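Local structure of imelysin-like protein (Psychrobacter arcticus, 3PF0) at residues 170-175 with 188-193; 307-311 with 339-343; 54-58 with 226-231; 95-99 with 175-181; 300-304 with 343-348. The protein is of unknown function but belongs to the imelysin-like M75 family and is a putative, probably exported, metalloendopeptidase. All coordinates share one frame; numbering follows the deposited sequence. Where two conformers were deposited one is given.

Interaction 1 (170-175 with 188-193); sequences GLEEAL and YVMSAS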
# COMPACT_ATOMS: atom_id res chain seq x y z
N GLY A 170 -1.49 -5.18 13.27
CA GLY A 170 -1.15 -5.62 14.62
C GLY A 170 -0.74 -4.43 15.48
O GLY A 170 -1.23 -4.27 16.60
N LEU A 171 0.13 -3.56 14.94
CA LEU A 171 0.59 -2.35 15.61
C LEU A 171 -0.57 -1.37 15.83
O LEU A 171 -0.70 -0.78 16.90
CB LEU A 171 1.72 -1.70 14.79
CG LEU A 171 3.09 -2.37 14.93
CD1 LEU A 171 3.97 -2.08 13.72
CD2 LEU A 171 3.77 -1.98 16.24
N GLU A 172 -1.47 -1.26 14.84
CA GLU A 172 -2.63 -0.40 14.92
C GLU A 172 -3.49 -0.76 16.12
O GLU A 172 -3.89 0.11 16.90
CB GLU A 172 -3.45 -0.51 13.64
CG GLU A 172 -4.66 0.42 13.63
CD GLU A 172 -5.63 0.23 12.48
OE1 GLU A 172 -5.48 -0.76 11.73
OE2 GLU A 172 -6.54 1.07 12.34
N GLU A 173 -3.76 -2.07 16.25
CA GLU A 173 -4.56 -2.65 17.31
C GLU A 173 -3.91 -2.40 18.67
O GLU A 173 -4.61 -1.99 19.59
CB GLU A 173 -4.77 -4.15 17.05
CG GLU A 173 -5.75 -4.83 18.00
CD GLU A 173 -7.09 -4.14 18.17
OE1 GLU A 173 -7.90 -4.16 17.21
OE2 GLU A 173 -7.34 -3.55 19.25
N ALA A 174 -2.59 -2.65 18.80
CA ALA A 174 -1.89 -2.46 20.07
C ALA A 174 -1.84 -0.97 20.48
O ALA A 174 -1.99 -0.68 21.67
CB ALA A 174 -0.49 -3.02 20.00
N LEU A 175 -1.67 -0.05 19.51
CA LEU A 175 -1.61 1.40 19.80
C LEU A 175 -2.98 2.04 20.07
O LEU A 175 -3.06 3.05 20.79
CB LEU A 175 -0.89 2.16 18.67
CG LEU A 175 0.61 1.87 18.55
CD1 LEU A 175 1.15 2.37 17.23
CD2 LEU A 175 1.39 2.46 19.72
N TYR A 188 5.43 -5.37 22.90
CA TYR A 188 4.81 -5.80 21.65
C TYR A 188 5.05 -4.78 20.53
O TYR A 188 5.34 -5.18 19.41
CB TYR A 188 3.28 -6.06 21.80
CG TYR A 188 2.61 -6.32 20.47
CD1 TYR A 188 2.56 -7.60 19.92
CD2 TYR A 188 2.12 -5.26 19.69
CE1 TYR A 188 2.03 -7.82 18.65
CE2 TYR A 188 1.59 -5.48 18.42
CZ TYR A 188 1.54 -6.76 17.91
OH TYR A 188 1.03 -6.97 16.65
N VAL A 189 4.85 -3.48 20.81
CA VAL A 189 4.97 -2.41 19.83
C VAL A 189 6.41 -2.35 19.32
O VAL A 189 6.62 -2.20 18.11
CB VAL A 189 4.45 -1.05 20.39
CG1 VAL A 189 4.83 0.14 19.50
CG2 VAL A 189 2.93 -1.10 20.62
N MSE A 190 7.39 -2.53 20.22
CA MSE A 190 8.81 -2.57 19.88
C MSE A 190 9.13 -3.80 19.05
O MSE A 190 9.82 -3.68 18.03
CB MSE A 190 9.67 -2.53 21.14
CG MSE A 190 9.72 -1.16 21.81
SE MSE A 190 10.61 -1.29 23.53
CE MSE A 190 12.44 -1.70 22.91
N SER A 191 8.60 -4.98 19.46
CA SER A 191 8.82 -6.26 18.75
C SER A 191 8.20 -6.25 17.36
O SER A 191 8.87 -6.64 16.41
CB SER A 191 8.24 -7.43 19.54
OG SER A 191 8.96 -7.61 20.75
N ALA A 192 6.94 -5.80 17.24
CA ALA A 192 6.24 -5.78 15.95
C ALA A 192 6.85 -4.78 14.98
O ALA A 192 7.03 -5.14 13.83
CB ALA A 192 4.75 -5.53 16.14
N SER A 193 7.20 -3.56 15.43
CA SER A 193 7.81 -2.56 14.54
C SER A 193 9.24 -3.01 14.12
O SER A 193 9.61 -2.85 12.95
CB SER A 193 7.80 -1.18 15.19
OG SER A 193 8.38 -1.18 16.48
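L171 sets its CD2 methyl against the turn from V189 to S193, while A174 and Y188 meet beside it. The frame is an antiparallel helical hairpin: helix 167-176 and helix 183-214 follow each other in the chain, and the two short segments run at 166° with axes 9.8 Å apart. CD2 of L171 lies 3.4 Å from V189 O and 3.7 Å from A192 CB, while its CD1 faces the S193 backbone. CG of L171 stands beside the backbone N (chi1 -78°), which brings the branched end across to the partner helix. The A174 methyl approaches the Y188 ring obliquely, its CB 3.5 Å from CD2, and also touches V189 CG2. V189 CG2 meets L175 CD2 at 4.0 Å, the two side chains crossing at about a right angle.

Y188 points its ring at the first helix, CG anti to the backbone N (chi1 172°), and A192 CB lies over one ring face near the rim. The hydroxyl passes close to G170, its OH 3.3 Å from G170 CA, where a side-chain carbon would clash with it. Farther out, Y188 OH hydrogen-bonds V165 O, and V143, L146 and I147 of helix 138-149 pack on the ring. A valine at Y188 would probably leave V165 O without its mate and open a gap beside A174. W102 of helix 92-112 backs L171 and L175. S193 OG donates to V189 O at 2.6 Å, so this carbonyl serves both OG and N of S193.

Interaction 2 (307-311 with 339-343); sequences ALADT and NITRL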
# COMPACT_ATOMS: atom_id res chain seq x y z
N ALA A 307 -9.04 12.39 -14.32
CA ALA A 307 -9.81 11.45 -13.50
C ALA A 307 -9.20 11.26 -12.10
O ALA A 307 -9.93 11.25 -11.11
CB ALA A 307 -9.93 10.10 -14.20
N LEU A 308 -7.86 11.12 -12.02
CA LEU A 308 -7.15 10.98 -10.75
C LEU A 308 -7.26 12.26 -9.90
O LEU A 308 -7.46 12.17 -8.69
CB LEU A 308 -5.68 10.61 -10.99
CG LEU A 308 -5.40 9.12 -11.23
CD1 LEU A 308 -4.22 8.95 -12.12
CD2 LEU A 308 -5.15 8.40 -9.93
N ALA A 309 -7.18 13.43 -10.55
CA ALA A 309 -7.32 14.74 -9.90
C ALA A 309 -8.74 14.94 -9.34
O ALA A 309 -8.87 15.50 -8.26
CB ALA A 309 -6.97 15.85 -10.87
N ASP A 310 -9.79 14.48 -10.07
CA ASP A 310 -11.19 14.59 -9.63
C ASP A 310 -11.46 13.70 -8.40
O ASP A 310 -12.19 14.10 -7.49
CB ASP A 310 -12.17 14.22 -10.76
CG ASP A 310 -12.15 15.09 -12.01
OD1 ASP A 310 -11.72 16.27 -11.92
OD2 ASP A 310 -12.56 14.60 -13.09
N THR A 311 -10.86 12.48 -8.40
CA THR A 311 -11.00 11.50 -7.31
C THR A 311 -10.32 12.06 -6.05
O THR A 311 -10.90 11.98 -4.97
CB THR A 311 -10.43 10.12 -7.74
OG1 THR A 311 -10.92 9.79 -9.04
CG2 THR A 311 -10.82 9.01 -6.77
N ASN A 339 -14.16 4.41 -12.79
CA ASN A 339 -13.81 5.13 -14.01
C ASN A 339 -12.28 5.08 -14.26
O ASN A 339 -11.86 5.00 -15.41
CB ASN A 339 -14.30 6.58 -13.96
CG ASN A 339 -14.01 7.35 -15.23
OD1 ASN A 339 -14.37 6.92 -16.34
ND2 ASN A 339 -13.32 8.47 -15.10
N ILE A 340 -11.45 5.07 -13.19
CA ILE A 340 -9.99 4.96 -13.31
C ILE A 340 -9.62 3.55 -13.82
O ILE A 340 -8.80 3.43 -14.73
CB ILE A 340 -9.24 5.35 -12.00
CG1 ILE A 340 -9.37 6.87 -11.72
CG2 ILE A 340 -7.76 4.93 -12.05
CD1 ILE A 340 -8.91 7.34 -10.36
N THR A 341 -10.24 2.48 -13.27
CA THR A 341 -9.99 1.09 -13.70
C THR A 341 -10.41 0.93 -15.16
O THR A 341 -9.71 0.28 -15.93
CB THR A 341 -10.69 0.06 -12.80
OG1 THR A 341 -12.06 0.39 -12.68
CG2 THR A 341 -10.10 -0.03 -11.43
N ARG A 342 -11.54 1.58 -15.54
CA ARG A 342 -12.07 1.59 -16.91
C ARG A 342 -11.03 2.17 -17.87
O ARG A 342 -10.72 1.54 -18.88
CB ARG A 342 -13.38 2.38 -16.97
CG ARG A 342 -14.10 2.29 -18.32
CD ARG A 342 -15.26 3.27 -18.44
NE ARG A 342 -14.83 4.67 -18.40
CZ ARG A 342 -14.37 5.35 -19.45
NH1 ARG A 342 -14.26 4.77 -20.64
NH2 ARG A 342 -14.00 6.62 -19.31
N LEU A 343 -10.49 3.35 -17.52
CA LEU A 343 -9.49 4.04 -18.33
C LEU A 343 -8.19 3.23 -18.44
O LEU A 343 -7.59 3.24 -19.51
CB LEU A 343 -9.19 5.44 -17.76
CG LEU A 343 -10.28 6.51 -17.93
CD1 LEU A 343 -9.95 7.73 -17.11
CD2 LEU A 343 -10.46 6.92 -19.39
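I340 reaches its CD1 across to helix 298-316 and ends between L308 and T311. CG1 stands beside its backbone N (chi1 -69°), which sends the ethyl end toward the partner. I340 CD1 lies 3.9 Å from L308 CD2, the two side chains crossing at about a right angle. It meets T311 tip to tip, I340 CD1 3.4 Å from T311 OG1. That hydroxyl is committed within its own helix: T311 OG1 donates to A307 O at 2.7 Å, on the face of the carbonyl opposite to T311 N.

A307 presents only a methyl, and three side chains of the other helix share it: L343 CD1 at 3.8 Å from A307 CB, I340 CG1, and N339 ND2. The other end of the N339 amide is held by R342, whose NE and NH2 grip OD1 side-on, NH2 at 3.0 Å from N339 OD1. With an alanine here, the R342 guanidinium would probably lose its acceptor and be free to turn, and A307 CB one neighbour.

L276, L279 and M283 of helix 268-283 and V238 of helix 225-250 close around the apolar side. With segments antiparallel at 166°, this is side-chain packing of a helical hairpin within an all-helical fold.

Interaction 3 (54-58 with 226-231); sequences YLTHV and GLNQWF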
# COMPACT_ATOMS: atom_id res chain seq x y z
N TYR A 54 12.56 2.78 -19.23
CA TYR A 54 11.37 3.05 -18.41
C TYR A 54 11.32 2.11 -17.20
O TYR A 54 11.16 2.60 -16.08
CB TYR A 54 10.07 2.97 -19.23
CG TYR A 54 8.81 3.11 -18.39
CD1 TYR A 54 8.44 4.34 -17.86
CD2 TYR A 54 8.00 2.01 -18.14
CE1 TYR A 54 7.29 4.47 -17.07
CE2 TYR A 54 6.85 2.13 -17.35
CZ TYR A 54 6.50 3.36 -16.82
OH TYR A 54 5.37 3.47 -16.05
N LEU A 55 11.49 0.79 -17.41
CA LEU A 55 11.48 -0.24 -16.36
C LEU A 55 12.62 -0.03 -15.35
O LEU A 55 12.41 -0.25 -14.16
CB LEU A 55 11.56 -1.66 -16.97
CG LEU A 55 10.33 -2.15 -17.77
CD1 LEU A 55 10.70 -3.33 -18.63
CD2 LEU A 55 9.14 -2.49 -16.86
N THR A 56 13.79 0.45 -15.81
CA THR A 56 14.94 0.77 -14.94
C THR A 56 14.58 1.99 -14.07
O THR A 56 14.90 2.01 -12.88
CB THR A 56 16.21 1.00 -15.79
OG1 THR A 56 16.46 -0.19 -16.54
CG2 THR A 56 17.43 1.33 -14.95
N HIS A 57 13.88 2.97 -14.66
CA HIS A 57 13.43 4.19 -13.98
C HIS A 57 12.35 3.84 -12.92
O HIS A 57 12.34 4.41 -11.83
CB HIS A 57 12.95 5.23 -15.02
CG HIS A 57 11.84 6.11 -14.55
ND1 HIS A 57 12.10 7.25 -13.81
CD2 HIS A 57 10.51 6.01 -14.74
CE1 HIS A 57 10.92 7.79 -13.56
NE2 HIS A 57 9.94 7.08 -14.10
N VAL A 58 11.46 2.88 -13.23
CA VAL A 58 10.38 2.44 -12.34
C VAL A 58 10.99 1.77 -11.09
O VAL A 58 10.57 2.05 -9.97
CB VAL A 58 9.39 1.52 -13.10
CG1 VAL A 58 8.61 0.59 -12.17
CG2 VAL A 58 8.44 2.35 -13.96
N GLY A 226 7.86 -7.52 -18.38
CA GLY A 226 8.07 -6.49 -17.37
C GLY A 226 7.01 -5.41 -17.37
O GLY A 226 6.40 -5.14 -16.33
N LEU A 227 6.78 -4.79 -18.55
CA LEU A 227 5.80 -3.73 -18.74
C LEU A 227 4.38 -4.25 -18.44
O LEU A 227 3.60 -3.55 -17.78
CB LEU A 227 5.89 -3.19 -20.17
CG LEU A 227 5.29 -1.81 -20.42
CD1 LEU A 227 6.26 -0.70 -20.01
CD2 LEU A 227 4.91 -1.64 -21.89
N ASN A 228 4.08 -5.50 -18.86
CA ASN A 228 2.78 -6.12 -18.63
C ASN A 228 2.52 -6.32 -17.12
O ASN A 228 1.44 -5.97 -16.65
CB ASN A 228 2.64 -7.45 -19.38
CG ASN A 228 1.20 -7.91 -19.48
OD1 ASN A 228 0.39 -7.35 -20.21
ND2 ASN A 228 0.85 -8.94 -18.71
N GLN A 229 3.51 -6.85 -16.38
CA GLN A 229 3.41 -7.11 -14.95
C GLN A 229 3.27 -5.82 -14.16
O GLN A 229 2.47 -5.77 -13.23
CB GLN A 229 4.61 -7.93 -14.43
CG GLN A 229 4.32 -8.58 -13.07
CD GLN A 229 5.17 -9.79 -12.74
OE1 GLN A 229 6.36 -9.88 -13.07
NE2 GLN A 229 4.58 -10.70 -12.00
N TRP A 230 4.06 -4.79 -14.52
CA TRP A 230 4.07 -3.49 -13.86
C TRP A 230 2.69 -2.79 -13.94
O TRP A 230 2.17 -2.39 -12.90
CB TRP A 230 5.18 -2.60 -14.46
CG TRP A 230 5.09 -1.13 -14.13
CD1 TRP A 230 4.90 -0.11 -15.01
CD2 TRP A 230 5.16 -0.52 -12.83
NE1 TRP A 230 4.88 1.10 -14.35
CE2 TRP A 230 5.04 0.88 -13.01
CE3 TRP A 230 5.30 -1.02 -11.52
CZ2 TRP A 230 5.07 1.78 -11.94
CZ3 TRP A 230 5.32 -0.13 -10.46
CH2 TRP A 230 5.22 1.26 -10.67
N PHE A 231 2.11 -2.67 -15.14
CA PHE A 231 0.82 -1.99 -15.30
C PHE A 231 -0.35 -2.82 -14.78
O PHE A 231 -1.35 -2.24 -14.35
CB PHE A 231 0.59 -1.55 -16.74
CG PHE A 231 1.40 -0.33 -17.08
CD1 PHE A 231 0.99 0.94 -16.67
CD2 PHE A 231 2.60 -0.44 -17.77
CE1 PHE A 231 1.76 2.07 -16.96
CE2 PHE A 231 3.37 0.69 -18.05
CZ PHE A 231 2.94 1.93 -17.64
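Y54 and W230 cross at about a right angle, joined by a hydrogen bond from the indole: W230 NE1 donates to Y54 OH at 3.0 Å, with an N-H...O angle of 152° and the oxygen slightly tilted from the indole plane. The tyrosine arrives with CG anti to its backbone N (chi1 174°), which aims the ring at the other helix. F231 comes from the opposite direction; its ring lies nearly parallel to that of Y54 but displaced rim to rim, centroids 6.0 Å apart, so neither covers the other's face. F231 CZ comes 3.3 Å from Y54 OH. The three rings form an aromatic cluster.

V58 is wedged between two of them. V58 CG1 sits over the centre of the indole six-membered ring in a CH-pi contact, 3.5 Å from the W230 ring centroid and almost on the normal, while CG2 lies over the Y54 ring toward the rim. L227 crosses the tyrosine, with L227 CD1 3.7 Å from Y54 CD2. L55 inserts its methyls where G226 has no side chain: L55 CD2 is 3.7 Å from G226 C, and a beta carbon there would crowd L55 CD1.

The segments are inclined at 41°, N-to-C directions alike. Helix 286-292 covers the cluster, with V287, L288 and I291 on Y54 and L288 on F231, while V63 of helix 48-84 packs on both V58 and W230.

Interaction 4 (95-99 with 175-181); sequences LQALR and LYANDSL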
# COMPACT_ATOMS: atom_id res chain seq x y z
N LEU A 95 2.11 8.70 23.60
CA LEU A 95 1.26 7.74 22.89
C LEU A 95 0.74 8.33 21.57
O LEU A 95 0.68 7.61 20.57
CB LEU A 95 0.09 7.22 23.74
CG LEU A 95 -0.83 6.18 23.06
CD1 LEU A 95 -0.09 4.88 22.69
CD2 LEU A 95 -2.04 5.89 23.89
N GLN A 96 0.40 9.64 21.55
CA GLN A 96 -0.09 10.30 20.33
C GLN A 96 1.01 10.31 19.25
O GLN A 96 0.71 10.03 18.09
CB GLN A 96 -0.61 11.72 20.60
CG GLN A 96 -1.61 12.21 19.53
CD GLN A 96 -2.72 11.22 19.20
OE1 GLN A 96 -3.47 10.75 20.07
NE2 GLN A 96 -2.83 10.87 17.91
N ALA A 97 2.27 10.56 19.65
CA ALA A 97 3.42 10.55 18.76
C ALA A 97 3.59 9.15 18.13
O ALA A 97 3.86 9.05 16.93
CB ALA A 97 4.68 10.96 19.52
N LEU A 98 3.38 8.08 18.92
CA LEU A 98 3.46 6.70 18.41
C LEU A 98 2.34 6.42 17.40
O LEU A 98 2.57 5.78 16.37
CB LEU A 98 3.43 5.66 19.55
CG LEU A 98 4.67 5.58 20.46
CD1 LEU A 98 4.54 4.44 21.44
CD2 LEU A 98 5.95 5.42 19.67
N ARG A 99 1.14 6.93 17.68
CA ARG A 99 -0.04 6.78 16.82
C ARG A 99 0.14 7.55 15.50
O ARG A 99 -0.19 7.03 14.44
CB ARG A 99 -1.30 7.25 17.54
CG ARG A 99 -1.76 6.27 18.61
CD ARG A 99 -2.94 6.84 19.36
NE ARG A 99 -3.46 5.91 20.36
CZ ARG A 99 -4.54 6.14 21.10
NH1 ARG A 99 -5.22 7.27 20.95
NH2 ARG A 99 -4.95 5.24 21.98
N LEU A 175 -1.67 -0.05 19.51
CA LEU A 175 -1.61 1.40 19.80
C LEU A 175 -2.98 2.04 20.07
O LEU A 175 -3.06 3.05 20.79
CB LEU A 175 -0.89 2.16 18.67
CG LEU A 175 0.61 1.87 18.55
CD1 LEU A 175 1.15 2.37 17.23
CD2 LEU A 175 1.39 2.46 19.72
N TYR A 176 -4.07 1.44 19.55
CA TYR A 176 -5.41 1.98 19.73
C TYR A 176 -6.31 1.19 20.69
O TYR A 176 -7.47 1.59 20.87
CB TYR A 176 -6.10 2.10 18.37
CG TYR A 176 -5.67 3.34 17.63
CD1 TYR A 176 -4.54 3.34 16.83
CD2 TYR A 176 -6.37 4.54 17.78
CE1 TYR A 176 -4.12 4.50 16.17
CE2 TYR A 176 -5.97 5.69 17.11
CZ TYR A 176 -4.84 5.67 16.31
OH TYR A 176 -4.46 6.81 15.66
N ALA A 177 -5.79 0.13 21.33
CA ALA A 177 -6.55 -0.71 22.27
C ALA A 177 -6.96 0.08 23.51
O ALA A 177 -8.06 -0.15 24.03
CB ALA A 177 -5.72 -1.91 22.70
N ASN A 178 -6.07 0.96 24.00
CA ASN A 178 -6.29 1.79 25.19
C ASN A 178 -5.63 3.14 25.02
O ASN A 178 -4.89 3.34 24.05
CB ASN A 178 -5.73 1.08 26.45
CG ASN A 178 -6.41 -0.22 26.82
OD1 ASN A 178 -7.58 -0.25 27.22
ND2 ASN A 178 -5.69 -1.33 26.70
N ASP A 179 -5.85 4.07 25.98
CA ASP A 179 -5.22 5.40 25.96
C ASP A 179 -3.89 5.36 26.75
O ASP A 179 -3.32 6.40 27.09
CB ASP A 179 -6.18 6.49 26.50
CG ASP A 179 -6.56 6.42 27.97
OD1 ASP A 179 -6.45 5.33 28.57
OD2 ASP A 179 -7.04 7.45 28.51
N SER A 180 -3.38 4.14 26.99
CA SER A 180 -2.16 3.88 27.74
C SER A 180 -1.56 2.54 27.33
O SER A 180 -2.29 1.58 27.09
CB SER A 180 -2.48 3.86 29.24
OG SER A 180 -1.32 3.68 30.03
N LEU A 181 -0.21 2.49 27.25
CA LEU A 181 0.54 1.27 26.96
C LEU A 181 1.26 0.83 28.21
O LEU A 181 2.08 1.59 28.72
CB LEU A 181 1.58 1.46 25.82
CG LEU A 181 1.12 1.73 24.39
CD1 LEU A 181 2.32 2.02 23.50
CD2 LEU A 181 0.40 0.54 23.80
O HOH W 1 -4.95 9.20 17.13
O HOH W 2 -2.86 7.44 13.83
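The end of helix 167-176 and the turn leading out of it are fastened to helix 92-112 by R99, which reaches over to L175 and Y176. Two hydrogen bonds grip one backbone oxygen side-on: R99 NE donates to L175 O at 2.9 Å and R99 NH2 to the same atom at 3.1 Å. NE comes from above the carbonyl plane, NH2 within it. The R99 side chain is extended from CG to NE, and this carries the guanidinium flat over Y176, planes 12° apart, in a stacked cation-pi contact with R99 CZ 4.5 Å from the ring centroid. R99 CD rides over the same face, toward the rim.

This turn is the link of a helical hairpin, joining helix 167-176 to helix 183-214. The R99 charge, beside L175 O close to the C-terminal end of the helix, is probably favoured by the helix dipole.

Two waters bond Y176 OH: one accepts from Q96 NE2 at 2.8 Å, the other donates to R99 O.

On the apolar side L95 lodges in the turn. L95 CD2 is 3.4 Å from D179 C, and L95 CD1 is 3.8 Å from L181 CG, the two side chains crossing at about a right angle. L98 CB packs on L175 CD2 at 3.8 Å, while L98 CD1 touches L181 CD1. Behind L98 stand L80 and A81 of helix 48-84.

Interaction 5 (300-304 with 343-348); sequences VADTL and LIKSQL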
# COMPACT_ATOMS: atom_id res chain seq x y z
N VAL A 300 -4.96 9.99 -23.78
CA VAL A 300 -5.00 8.91 -22.79
C VAL A 300 -4.39 9.41 -21.47
O VAL A 300 -5.02 9.24 -20.42
CB VAL A 300 -4.29 7.62 -23.30
CG1 VAL A 300 -4.36 6.50 -22.26
CG2 VAL A 300 -4.88 7.14 -24.62
N ALA A 301 -3.20 10.05 -21.53
CA ALA A 301 -2.52 10.59 -20.35
C ALA A 301 -3.32 11.75 -19.73
O ALA A 301 -3.38 11.85 -18.50
CB ALA A 301 -1.12 11.05 -20.72
N ASP A 302 -3.96 12.59 -20.58
CA ASP A 302 -4.77 13.73 -20.17
C ASP A 302 -6.05 13.29 -19.41
O ASP A 302 -6.35 13.86 -18.37
CB ASP A 302 -5.15 14.60 -21.38
N THR A 303 -6.77 12.28 -19.94
CA THR A 303 -8.01 11.76 -19.33
C THR A 303 -7.73 11.06 -17.99
O THR A 303 -8.52 11.24 -17.05
CB THR A 303 -8.77 10.83 -20.29
OG1 THR A 303 -7.87 9.85 -20.82
CG2 THR A 303 -9.46 11.59 -21.42
N LEU A 304 -6.62 10.29 -17.90
CA LEU A 304 -6.23 9.61 -16.66
C LEU A 304 -5.82 10.63 -15.59
O LEU A 304 -6.25 10.49 -14.45
CB LEU A 304 -5.10 8.60 -16.91
CG LEU A 304 -5.53 7.15 -17.07
CD1 LEU A 304 -4.42 6.33 -17.70
CD2 LEU A 304 -5.94 6.53 -15.72
N LEU A 343 -10.49 3.35 -17.52
CA LEU A 343 -9.49 4.04 -18.33
C LEU A 343 -8.19 3.23 -18.44
O LEU A 343 -7.59 3.24 -19.51
CB LEU A 343 -9.19 5.44 -17.76
CG LEU A 343 -10.28 6.51 -17.93
CD1 LEU A 343 -9.95 7.73 -17.11
CD2 LEU A 343 -10.46 6.92 -19.39
N ILE A 344 -7.78 2.51 -17.38
CA ILE A 344 -6.55 1.71 -17.42
C ILE A 344 -6.73 0.50 -18.35
O ILE A 344 -5.89 0.27 -19.23
CB ILE A 344 -6.06 1.30 -15.99
CG1 ILE A 344 -5.68 2.55 -15.16
CG2 ILE A 344 -4.87 0.32 -16.08
CD1 ILE A 344 -5.42 2.30 -13.64
N LYS A 345 -7.83 -0.25 -18.19
CA LYS A 345 -8.14 -1.45 -18.96
C LYS A 345 -8.46 -1.20 -20.44
O LYS A 345 -8.04 -1.99 -21.29
CB LYS A 345 -9.33 -2.20 -18.32
CG LYS A 345 -8.99 -2.98 -17.06
CD LYS A 345 -10.17 -3.05 -16.10
CE LYS A 345 -11.02 -4.28 -16.27
NZ LYS A 345 -12.13 -4.29 -15.29
N SER A 346 -9.24 -0.14 -20.74
CA SER A 346 -9.71 0.11 -22.11
C SER A 346 -8.93 1.16 -22.90
O SER A 346 -9.08 1.17 -24.13
CB SER A 346 -11.19 0.50 -22.09
OG SER A 346 -11.39 1.76 -21.48
N GLN A 347 -8.14 2.03 -22.24
CA GLN A 347 -7.38 3.07 -22.95
C GLN A 347 -5.87 2.94 -22.71
O GLN A 347 -5.12 2.95 -23.68
CB GLN A 347 -7.86 4.48 -22.55
CG GLN A 347 -9.14 4.93 -23.25
CD GLN A 347 -9.53 6.36 -22.95
OE1 GLN A 347 -8.68 7.24 -22.71
NE2 GLN A 347 -10.82 6.65 -23.01
N LEU A 348 -5.43 2.81 -21.45
CA LEU A 348 -4.00 2.73 -21.15
C LEU A 348 -3.31 1.43 -21.62
O LEU A 348 -2.31 1.51 -22.34
CB LEU A 348 -3.71 2.96 -19.65
CG LEU A 348 -2.23 3.01 -19.21
CD1 LEU A 348 -1.53 4.25 -19.75
CD2 LEU A 348 -2.10 2.92 -17.71
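Apolar contacts carry most of this pairing, with L304 set among L343, I344 and L348. L304 CD2 lies 4.0 Å from L343 CB, as the two leucines slide past each other in opposite directions. The same methyl meets I344 CG1, and L304 CD1 is 4.0 Å from L348 CB; L304 crosses both side chains at about a right angle. V300, one turn earlier, has CG1 anti to the backbone N (chi1 -179°), and that methyl lies 3.9 Å from Q347 C, against the peptide leading to L348. L343 CD1 rests 3.8 Å from T303 O.

The segments belong to the antiparallel hairpin of helices 298-316 and 327-351, here at 164° with axes 10.6 Å apart. Helix 327-351 makes a wider pi-type turn at this point, in which L343 O accepts from both Q347 N and L348 N, the latter at 2.9 Å.

The polar meeting is between T303 and Q347, which cross at about a right angle, the amide oxygen approaching the hydroxyl; with two conformers of Q347 this is doubtful. T303 OG1 also has the carbonyls of T299 and V300 nearby. F231 of helix 225-250, L292 of helix 286-292 and M283 of helix 268-283 pack on L348.

Overall arrangement
Following the chain, helix 48-84 opens interaction 3, which closes only at 226-231 and so encloses interactions 1 and 4. Interaction 4 opens at 95-99 and interaction 1 at 170-175; they close in the same order, at 175-181 and 188-193, and therefore cross. They share L175, so helix 92-112, helix 167-176 and helix 183-214 are tied together at one end of the molecule. Interaction 5 opens next, at 300-304, and encloses interaction 2; both join helix 298-316 to helix 327-351 and share L343. Interactions 3 and 5 lie across the chain's centre from interactions 1 and 4, and meet where F231 CD1 packs 3.8 Å from L348 CD2.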